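Local atomic coordinates of CcbJ (PDB entry 4HGZ), a protein that probably transfers a methyl group from S-adenosyl-L-methionine to a nitrogen of its substrate, as a member of the S-adenosyl-L-methionine-dependent methyltransferases. Residues 70-78 against 99-107; 165-176 against 259-270. All blocks are in the same frame, centred on the assembly; numbering follows the deposited sequence.

Interaction 1. Residues 70-78 against 99-107; sequences GVGTGRVAF and KLREKAAAH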
loop_
_atom_site.group_PDB
_atom_site.type_symbol
_atom_site.label_atom_id
_atom_site.label_comp_id
_atom_site.label_asym_id
_atom_site.label_seq_id
_atom_site.Cartn_x
_atom_site.Cartn_y
_atom_site.Cartn_z
ATOM N N GLY C 70 -31.266 2.290 -19.906
ATOM C CA GLY C 70 -31.037 1.487 -18.706
ATOM C C GLY C 70 -31.862 1.975 -17.545
ATOM O O GLY C 70 -31.337 2.285 -16.482
ATOM N N VAL C 71 -33.169 2.032 -17.750
ATOM C CA VAL C 71 -34.077 2.662 -16.803
ATOM C C VAL C 71 -34.401 1.776 -15.598
ATOM O O VAL C 71 -35.045 2.221 -14.652
ATOM C CB VAL C 71 -35.374 3.051 -17.530
ATOM C CG1 VAL C 71 -36.112 1.794 -17.980
ATOM C CG2 VAL C 71 -36.250 3.942 -16.670
ATOM N N GLY C 72 -33.960 0.522 -15.627
ATOM C CA GLY C 72 -34.177 -0.390 -14.494
ATOM C C GLY C 72 -35.608 -0.387 -13.970
ATOM O O GLY C 72 -36.552 -0.592 -14.729
ATOM N N THR C 73 -35.776 -0.158 -12.670
ATOM C CA THR C 73 -37.114 -0.128 -12.086
ATOM C C THR C 73 -37.616 1.298 -11.867
ATOM O O THR C 73 -38.591 1.514 -11.145
ATOM C CB THR C 73 -37.180 -0.881 -10.744
ATOM O OG1 THR C 73 -36.289 -0.268 -9.810
ATOM C CG2 THR C 73 -36.810 -2.348 -10.921
ATOM N N GLY C 74 -36.948 2.266 -12.483
ATOM C CA GLY C 74 -37.426 3.650 -12.472
ATOM C C GLY C 74 -36.817 4.544 -11.411
ATOM O O GLY C 74 -37.409 5.559 -11.024
ATOM N N ARG C 75 -35.627 4.178 -10.948
ATOM C CA ARG C 75 -34.961 4.922 -9.885
ATOM C C ARG C 75 -34.877 6.413 -10.197
ATOM O O ARG C 75 -35.100 7.253 -9.325
ATOM C CB ARG C 75 -33.567 4.362 -9.633
ATOM C CG ARG C 75 -32.839 5.057 -8.532
ATOM C CD ARG C 75 -31.447 4.486 -8.333
ATOM N NE ARG C 75 -30.575 4.687 -9.490
ATOM C CZ ARG C 75 -29.815 5.763 -9.680
ATOM N NH1 ARG C 75 -29.829 6.753 -8.795
ATOM N NH2 ARG C 75 -29.040 5.847 -10.756
ATOM N N VAL C 76 -34.557 6.737 -11.444
ATOM C CA VAL C 76 -34.508 8.119 -11.894
ATOM C C VAL C 76 -35.804 8.545 -12.595
ATOM O O VAL C 76 -36.197 9.708 -12.533
ATOM C CB VAL C 76 -33.324 8.336 -12.857
ATOM C CG1 VAL C 76 -33.125 9.816 -13.142
ATOM C CG2 VAL C 76 -32.046 7.716 -12.280
ATOM N N ALA C 77 -36.469 7.600 -13.249
ATOM C CA ALA C 77 -37.651 7.898 -14.063
ATOM C C ALA C 77 -38.831 8.428 -13.246
ATOM O O ALA C 77 -39.492 9.384 -13.646
ATOM C CB ALA C 77 -38.071 6.674 -14.890
ATOM N N PHE C 78 -39.092 7.826 -12.095
ATOM C CA PHE C 78 -40.218 8.286 -11.292
ATOM C C PHE C 78 -40.000 9.665 -10.659
ATOM O O PHE C 78 -40.895 10.515 -10.683
ATOM C CB PHE C 78 -40.615 7.234 -10.256
ATOM C CG PHE C 78 -41.214 6.011 -10.869
ATOM C CD1 PHE C 78 -42.416 6.090 -11.554
ATOM C CD2 PHE C 78 -40.571 4.793 -10.793
ATOM C CE1 PHE C 78 -42.968 4.973 -12.134
ATOM C CE2 PHE C 78 -41.120 3.675 -11.375
ATOM C CZ PHE C 78 -42.320 3.763 -12.041
ATOM N N LYS C 99 -41.473 -4.818 -13.638
ATOM C CA LYS C 99 -41.642 -4.113 -12.374
ATOM C C LYS C 99 -41.871 -2.622 -12.569
ATOM O O LYS C 99 -42.743 -2.035 -11.945
ATOM C CB LYS C 99 -40.443 -4.330 -11.461
ATOM C CG LYS C 99 -40.665 -5.396 -10.424
ATOM C CD LYS C 99 -40.004 -5.015 -9.118
ATOM C CE LYS C 99 -40.779 -5.577 -7.933
ATOM N NZ LYS C 99 -40.415 -4.894 -6.658
ATOM N N LEU C 100 -41.079 -2.005 -13.432
ATOM C CA LEU C 100 -41.301 -0.614 -13.751
ATOM C C LEU C 100 -42.758 -0.395 -14.175
ATOM O O LEU C 100 -43.383 0.581 -13.777
ATOM C CB LEU C 100 -40.338 -0.148 -14.840
ATOM C CG LEU C 100 -40.606 1.270 -15.341
ATOM C CD1 LEU C 100 -40.153 2.255 -14.312
ATOM C CD2 LEU C 100 -39.899 1.547 -16.645
ATOM N N ARG C 101 -43.301 -1.310 -14.971
ATOM C CA ARG C 101 -44.678 -1.196 -15.448
ATOM C C ARG C 101 -45.672 -1.279 -14.308
ATOM O O ARG C 101 -46.662 -0.554 -14.272
ATOM C CB ARG C 101 -44.988 -2.301 -16.446
ATOM C CG ARG C 101 -44.407 -2.092 -17.822
ATOM C CD ARG C 101 -45.293 -2.756 -18.845
ATOM N NE ARG C 101 -44.730 -2.710 -20.185
ATOM C CZ ARG C 101 -44.194 -3.761 -20.783
ATOM N NH1 ARG C 101 -44.151 -4.920 -20.146
ATOM N NH2 ARG C 101 -43.707 -3.654 -22.009
ATOM N N GLU C 102 -45.407 -2.187 -13.382
ATOM C CA GLU C 102 -46.267 -2.388 -12.232
ATOM C C GLU C 102 -46.289 -1.123 -11.374
ATOM O O GLU C 102 -47.348 -0.573 -11.085
ATOM C CB GLU C 102 -45.749 -3.575 -11.425
ATOM C CG GLU C 102 -46.734 -4.180 -10.450
ATOM C CD GLU C 102 -46.185 -5.437 -9.786
ATOM O OE1 GLU C 102 -45.072 -5.875 -10.160
ATOM O OE2 GLU C 102 -46.867 -5.985 -8.891
ATOM N N LYS C 103 -45.109 -0.664 -10.980
ATOM C CA LYS C 103 -44.974 0.560 -10.193
ATOM C C LYS C 103 -45.599 1.762 -10.896
ATOM O O LYS C 103 -46.246 2.598 -10.262
ATOM C CB LYS C 103 -43.503 0.825 -9.870
ATOM C CG LYS C 103 -42.944 -0.120 -8.814
ATOM C CD LYS C 103 -41.424 -0.187 -8.838
ATOM C CE LYS C 103 -40.793 1.160 -8.556
ATOM N NZ LYS C 103 -39.317 1.043 -8.376
ATOM N N ALA C 104 -45.415 1.838 -12.210
ATOM C CA ALA C 104 -45.987 2.919 -12.999
ATOM C C ALA C 104 -47.506 2.957 -12.855
ATOM O O ALA C 104 -48.098 4.028 -12.738
ATOM C CB ALA C 104 -45.588 2.782 -14.465
ATOM N N ALA C 105 -48.131 1.783 -12.867
ATOM C CA ALA C 105 -49.586 1.698 -12.762
ATOM C C ALA C 105 -50.045 2.317 -11.461
ATOM O O ALA C 105 -51.095 2.945 -11.403
ATOM C CB ALA C 105 -50.060 0.250 -12.845
ATOM N N ALA C 106 -49.243 2.137 -10.420
ATOM C CA ALA C 106 -49.621 2.567 -9.082
ATOM C C ALA C 106 -49.110 3.966 -8.738
ATOM O O ALA C 106 -49.422 4.496 -7.679
ATOM C CB ALA C 106 -49.133 1.556 -8.050
ATOM N N HIS C 107 -48.330 4.563 -9.633
ATOM C CA HIS C 107 -47.699 5.846 -9.350
ATOM C C HIS C 107 -48.569 7.029 -9.764
ATOM O O HIS C 107 -49.131 7.044 -10.858
ATOM C CB HIS C 107 -46.364 5.927 -10.069
ATOM C CG HIS C 107 -45.419 6.925 -9.483
ATOM N ND1 HIS C 107 -45.411 8.251 -9.857
ATOM C CD2 HIS C 107 -44.436 6.786 -8.562
ATOM C CE1 HIS C 107 -44.463 8.885 -9.193
ATOM N NE2 HIS C 107 -43.859 8.020 -8.399
#
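Segment 70-78 comes closest to helix 94-106 at T73 and L100, whose CA atoms lie 4.5 Å apart, and its backbone makes a type II' turn from V71 to G74, closed by a bond from G74 N to V71 O, before running into helix 77-82. L100 packs its two methyls against the turn and against F78. A chi1 of 174°, with CG opposite the backbone N, carries the branch to the turn, its end coming nearer than its CB: CD2 crosses V71 CG1 at about a right angle, whereas CD1 sits 3.6 Å from G74 CA and also meets the far end of the F78 ring at CE2 and CZ. The glycines G72 and G74, followed by A77, match a Rossmann-type GxGxxA pattern in the loop after strand 66-69 and into helix 77-82, consistent with the cofactor-binding loop of the methyltransferase fold. G72 N is hydrogen-bonded to E91, and both E91 and R75 bind S-adenosyl-L-homocysteine in a structure of this protein, though the ligand is absent from this chain. K103 bends at chi3 (61°), which brings its ammonium group to T73 O for a hydrogen bond of 2.9 Å from NZ, which stands above the carbonyl plane. The K103 aliphatic chain meanwhile runs by F78, with CE 3.8 Å from F78 CE2. F78 also reaches A104, its CE1 4.1 Å from A104 CB. Its ring forms an offset stack with H107, centroids 4.8 Å apart and planes at 26°; F78 CD1 lies over one face of the imidazole, offset toward its rim. H107 ND1 is hydrogen-bonded to N109 N, which helps fix the rotation of the imidazole that F78 stacks on.

Interaction 2. Residues 165-176 against 259-270; sequences TFVVQCLNPAGQ and FDASSRYHVSVY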
loop_
_atom_site.group_PDB
_atom_site.type_symbol
_atom_site.label_atom_id
_atom_site.label_comp_id
_atom_site.label_asym_id
_atom_site.label_seq_id
_atom_site.Cartn_x
_atom_site.Cartn_y
_atom_site.Cartn_z
ATOM N N THR C 165 -29.164 17.402 -25.413
ATOM C CA THR C 165 -27.918 16.946 -24.810
ATOM C C THR C 165 -27.930 15.470 -24.442
ATOM O O THR C 165 -28.987 14.884 -24.182
ATOM C CB THR C 165 -27.596 17.720 -23.519
ATOM O OG1 THR C 165 -28.662 17.537 -22.581
ATOM C CG2 THR C 165 -27.420 19.200 -23.805
ATOM N N PHE C 166 -26.731 14.894 -24.390
ATOM C CA PHE C 166 -26.517 13.510 -23.981
ATOM C C PHE C 166 -25.742 13.509 -22.672
ATOM O O PHE C 166 -24.663 14.091 -22.580
ATOM C CB PHE C 166 -25.716 12.789 -25.061
ATOM C CG PHE C 166 -25.330 11.382 -24.706
ATOM C CD1 PHE C 166 -26.294 10.426 -24.457
ATOM C CD2 PHE C 166 -23.998 11.006 -24.668
ATOM C CE1 PHE C 166 -25.938 9.110 -24.145
ATOM C CE2 PHE C 166 -23.635 9.696 -24.364
ATOM C CZ PHE C 166 -24.614 8.744 -24.099
ATOM N N VAL C 167 -26.289 12.849 -21.659
ATOM C CA VAL C 167 -25.733 12.905 -20.317
ATOM C C VAL C 167 -25.415 11.509 -19.831
ATOM O O VAL C 167 -26.280 10.644 -19.845
ATOM C CB VAL C 167 -26.752 13.517 -19.331
ATOM C CG1 VAL C 167 -26.170 13.554 -17.923
ATOM C CG2 VAL C 167 -27.165 14.907 -19.780
ATOM N N VAL C 168 -24.179 11.293 -19.394
ATOM C CA VAL C 168 -23.771 10.007 -18.841
ATOM C C VAL C 168 -23.159 10.220 -17.469
ATOM O O VAL C 168 -22.595 11.270 -17.186
ATOM C CB VAL C 168 -22.689 9.294 -19.707
ATOM C CG1 VAL C 168 -23.128 9.187 -21.146
ATOM C CG2 VAL C 168 -21.396 10.037 -19.636
ATOM N N GLN C 169 -23.263 9.206 -16.628
ATOM C CA GLN C 169 -22.614 9.202 -15.356
ATOM C C GLN C 169 -21.829 7.920 -15.278
ATOM O O GLN C 169 -22.406 6.833 -15.326
ATOM C CB GLN C 169 -23.659 9.227 -14.251
ATOM C CG GLN C 169 -23.111 8.924 -12.863
ATOM C CD GLN C 169 -24.211 8.840 -11.845
ATOM O OE1 GLN C 169 -25.155 8.049 -11.984
ATOM N NE2 GLN C 169 -24.116 9.676 -10.817
ATOM N N CYS C 170 -20.514 8.042 -15.147
ATOM C CA CYS C 170 -19.617 6.893 -15.217
ATOM C C CYS C 170 -18.562 6.929 -14.128
ATOM O O CYS C 170 -18.132 7.995 -13.714
ATOM C CB CYS C 170 -18.881 6.891 -16.555
ATOM S SG CYS C 170 -19.903 7.044 -17.983
ATOM N N LEU C 171 -18.116 5.756 -13.696
ATOM C CA LEU C 171 -16.996 5.676 -12.772
ATOM C C LEU C 171 -15.777 6.352 -13.382
ATOM O O LEU C 171 -15.551 6.285 -14.588
ATOM C CB LEU C 171 -16.689 4.221 -12.421
ATOM C CG LEU C 171 -16.116 3.341 -13.526
ATOM C CD1 LEU C 171 -14.603 3.404 -13.489
ATOM C CD2 LEU C 171 -16.587 1.908 -13.344
ATOM N N ASN C 172 -15.008 7.025 -12.538
ATOM C CA ASN C 172 -13.829 7.771 -12.961
ATOM C C ASN C 172 -12.602 7.016 -12.461
ATOM O O ASN C 172 -12.292 7.037 -11.273
ATOM C CB ASN C 172 -13.900 9.169 -12.345
ATOM C CG ASN C 172 -12.635 9.989 -12.566
ATOM O OD1 ASN C 172 -12.168 10.152 -13.695
ATOM N ND2 ASN C 172 -12.097 10.548 -11.475
ATOM N N PRO C 173 -11.923 6.308 -13.369
ATOM C CA PRO C 173 -10.867 5.361 -13.002
ATOM C C PRO C 173 -9.789 5.952 -12.078
ATOM O O PRO C 173 -9.442 5.327 -11.071
ATOM C CB PRO C 173 -10.278 4.952 -14.351
ATOM C CG PRO C 173 -11.361 5.203 -15.333
ATOM C CD PRO C 173 -12.141 6.368 -14.822
ATOM N N ALA C 174 -9.277 7.139 -12.402
ATOM C CA ALA C 174 -8.292 7.790 -11.525
ATOM C C ALA C 174 -8.758 7.819 -10.077
ATOM O O ALA C 174 -8.080 7.307 -9.186
ATOM C CB ALA C 174 -7.986 9.194 -11.995
ATOM N N GLY C 175 -9.923 8.414 -9.850
ATOM C CA GLY C 175 -10.441 8.611 -8.500
ATOM C C GLY C 175 -10.920 7.346 -7.826
ATOM O O GLY C 175 -11.073 7.302 -6.615
ATOM N N GLN C 176 -11.151 6.305 -8.611
ATOM C CA GLN C 176 -11.657 5.043 -8.084
ATOM C C GLN C 176 -10.512 4.102 -7.650
ATOM O O GLN C 176 -10.761 3.065 -7.052
ATOM C CB GLN C 176 -12.556 4.385 -9.145
ATOM C CG GLN C 176 -13.274 3.118 -8.714
ATOM C CD GLN C 176 -14.724 3.350 -8.344
ATOM O OE1 GLN C 176 -15.300 2.583 -7.577
ATOM N NE2 GLN C 176 -15.317 4.410 -8.872
ATOM N N PHE C 259 -15.438 18.565 -10.442
ATOM C CA PHE C 259 -14.851 17.283 -10.798
ATOM C C PHE C 259 -13.345 17.388 -10.726
ATOM O O PHE C 259 -12.753 18.292 -11.317
ATOM C CB PHE C 259 -15.251 16.925 -12.225
ATOM C CG PHE C 259 -14.542 15.719 -12.781
ATOM C CD1 PHE C 259 -14.846 14.439 -12.320
ATOM C CD2 PHE C 259 -13.599 15.856 -13.794
ATOM C CE1 PHE C 259 -14.214 13.313 -12.852
ATOM C CE2 PHE C 259 -12.963 14.735 -14.332
ATOM C CZ PHE C 259 -13.272 13.463 -13.859
ATOM N N ASP C 260 -12.716 16.467 -10.005
ATOM C CA ASP C 260 -11.259 16.440 -9.957
ATOM C C ASP C 260 -10.729 15.022 -9.834
ATOM O O ASP C 260 -11.495 14.065 -9.691
ATOM C CB ASP C 260 -10.739 17.285 -8.797
ATOM C CG ASP C 260 -11.117 16.713 -7.445
ATOM O OD1 ASP C 260 -11.212 15.473 -7.328
ATOM O OD2 ASP C 260 -11.315 17.502 -6.496
ATOM N N ALA C 261 -9.409 14.907 -9.853
ATOM C CA ALA C 261 -8.738 13.623 -9.896
ATOM C C ALA C 261 -9.271 12.631 -8.871
ATOM O O ALA C 261 -9.250 11.422 -9.112
ATOM C CB ALA C 261 -7.230 13.809 -9.729
ATOM N N SER C 262 -9.746 13.127 -7.731
ATOM C CA SER C 262 -10.198 12.222 -6.679
ATOM C C SER C 262 -11.684 11.872 -6.760
ATOM O O SER C 262 -12.197 11.126 -5.928
ATOM C CB SER C 262 -9.874 12.791 -5.303
ATOM O OG SER C 262 -10.738 13.864 -5.006
ATOM N N SER C 263 -12.376 12.394 -7.767
ATOM C CA SER C 263 -13.798 12.140 -7.890
ATOM C C SER C 263 -14.022 10.692 -8.281
ATOM O O SER C 263 -13.451 10.209 -9.262
ATOM C CB SER C 263 -14.423 13.064 -8.932
ATOM O OG SER C 263 -14.323 14.430 -8.562
ATOM N N ARG C 264 -14.856 9.993 -7.521
ATOM C CA ARG C 264 -15.131 8.596 -7.827
ATOM C C ARG C 264 -15.929 8.457 -9.130
ATOM O O ARG C 264 -15.757 7.491 -9.883
ATOM C CB ARG C 264 -15.818 7.906 -6.647
ATOM C CG ARG C 264 -14.855 7.534 -5.501
ATOM C CD ARG C 264 -15.590 7.036 -4.256
ATOM N NE ARG C 264 -16.770 6.226 -4.576
ATOM C CZ ARG C 264 -16.744 4.929 -4.885
ATOM N NH1 ARG C 264 -15.581 4.278 -4.927
ATOM N NH2 ARG C 264 -17.881 4.285 -5.156
ATOM N N TYR C 265 -16.768 9.444 -9.416
ATOM C CA TYR C 265 -17.570 9.421 -10.640
ATOM C C TYR C 265 -17.459 10.723 -11.392
ATOM O O TYR C 265 -16.918 11.701 -10.886
ATOM C CB TYR C 265 -19.048 9.158 -10.315
ATOM C CG TYR C 265 -19.296 7.725 -9.962
ATOM C CD1 TYR C 265 -19.691 6.810 -10.936
ATOM C CD2 TYR C 265 -19.104 7.267 -8.663
ATOM C CE1 TYR C 265 -19.909 5.478 -10.620
ATOM C CE2 TYR C 265 -19.310 5.928 -8.341
ATOM C CZ TYR C 265 -19.712 5.045 -9.326
ATOM O OH TYR C 265 -19.923 3.726 -9.020
ATOM N N HIS C 266 -17.982 10.740 -12.607
ATOM C CA HIS C 266 -18.269 12.006 -13.237
ATOM C C HIS C 266 -19.624 11.974 -13.921
ATOM O O HIS C 266 -20.165 10.914 -14.217
ATOM C CB HIS C 266 -17.177 12.418 -14.208
ATOM C CG HIS C 266 -17.041 11.511 -15.391
ATOM N ND1 HIS C 266 -17.724 11.720 -16.569
ATOM C CD2 HIS C 266 -16.271 10.416 -15.588
ATOM C CE1 HIS C 266 -17.399 10.776 -17.433
ATOM N NE2 HIS C 266 -16.515 9.975 -16.865
ATOM N N VAL C 267 -20.178 13.159 -14.116
ATOM C CA VAL C 267 -21.375 13.342 -14.887
ATOM C C VAL C 267 -20.958 14.242 -16.034
ATOM O O VAL C 267 -20.418 15.324 -15.822
ATOM C CB VAL C 267 -22.455 14.023 -14.055
ATOM C CG1 VAL C 267 -23.601 14.469 -14.932
ATOM C CG2 VAL C 267 -22.934 13.098 -12.965
ATOM N N SER C 268 -21.179 13.779 -17.251
ATOM C CA SER C 268 -20.736 14.508 -18.421
ATOM C C SER C 268 -21.927 14.851 -19.294
ATOM O O SER C 268 -22.851 14.048 -19.453
ATOM C CB SER C 268 -19.722 13.677 -19.211
ATOM O OG SER C 268 -18.652 13.265 -18.380
ATOM N N VAL C 269 -21.896 16.054 -19.853
ATOM C CA VAL C 269 -22.960 16.535 -20.706
ATOM C C VAL C 269 -22.392 16.880 -22.079
ATOM O O VAL C 269 -21.459 17.694 -22.191
ATOM C CB VAL C 269 -23.597 17.800 -20.122
ATOM C CG1 VAL C 269 -24.807 18.210 -20.943
ATOM C CG2 VAL C 269 -23.968 17.578 -18.687
ATOM N N TYR C 270 -22.971 16.272 -23.116
ATOM C CA TYR C 270 -22.505 16.439 -24.492
ATOM C C TYR C 270 -23.590 17.045 -25.380
ATOM O O TYR C 270 -24.791 16.840 -25.143
ATOM C CB TYR C 270 -22.107 15.083 -25.076
ATOM C CG TYR C 270 -20.977 14.392 -24.354
ATOM C CD1 TYR C 270 -19.654 14.641 -24.695
ATOM C CD2 TYR C 270 -21.231 13.489 -23.336
ATOM C CE1 TYR C 270 -18.620 14.001 -24.045
ATOM C CE2 TYR C 270 -20.205 12.852 -22.681
ATOM C CZ TYR C 270 -18.900 13.112 -23.034
ATOM O OH TYR C 270 -17.868 12.479 -22.376
#
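N172, just past the end of strand 165-171, turns its side-chain amide into the loop that leads to the partner strand: ND2 donates to S263 O at 2.6 Å, with a nearly straight N-H...O angle of 169° and the acceptor in the amide plane. The amide's OD1 lies in plane at the edge of the F259 ring, 3.5 Å from F259 CZ; the side chain reaches across because its CG is turned away from N172 N (chi1 173°). L204 of the second subunit packs on both N172 and F259. N172 N bonds to R264 O, so backbone and side chain together grip consecutive carbonyls. Within the type I turn D260-S263, D260 OD1 accepts from S262 N, in an Asx turn, and from S262 OG. Beyond it, strands 165-171 and 265-270 run antiparallel at 164°, with hydrogen-bonded pairs F166 with Y270, V168 with S268 and C170 with H266. F166 and Y270 lie side by side, CD2 to CD2 3.9 Å, on the face that also carries V168 and H266. L171 CB packs on Y265 CE1. The pair continues the central sheet between strands 130-135 and 245-251; helix 50-61 packs on V167 and V269, while helix 233-242 covers H266 and Y270 on the other face.

How the interactions relate
From the N terminus, the chain first passes through interaction 1, where helix 94-106 returns to the loop after strand 66-69 and closes a short excursion through helix 77-82 and strand 87-91. Interaction 2 opens only later and closes a much longer one, which includes the separate four-stranded antiparallel sheet 181-229, helix 233-242 and strand 245-251. The two are in series, neither enclosing nor crossing the other. Their centres are about 25 Å apart, on opposite sides of the chain's centre, though their nearest atoms come within about 5 Å. Interaction 1 ties helix to cofactor loop; interaction 2 brings the chain back into the seven-stranded sheet.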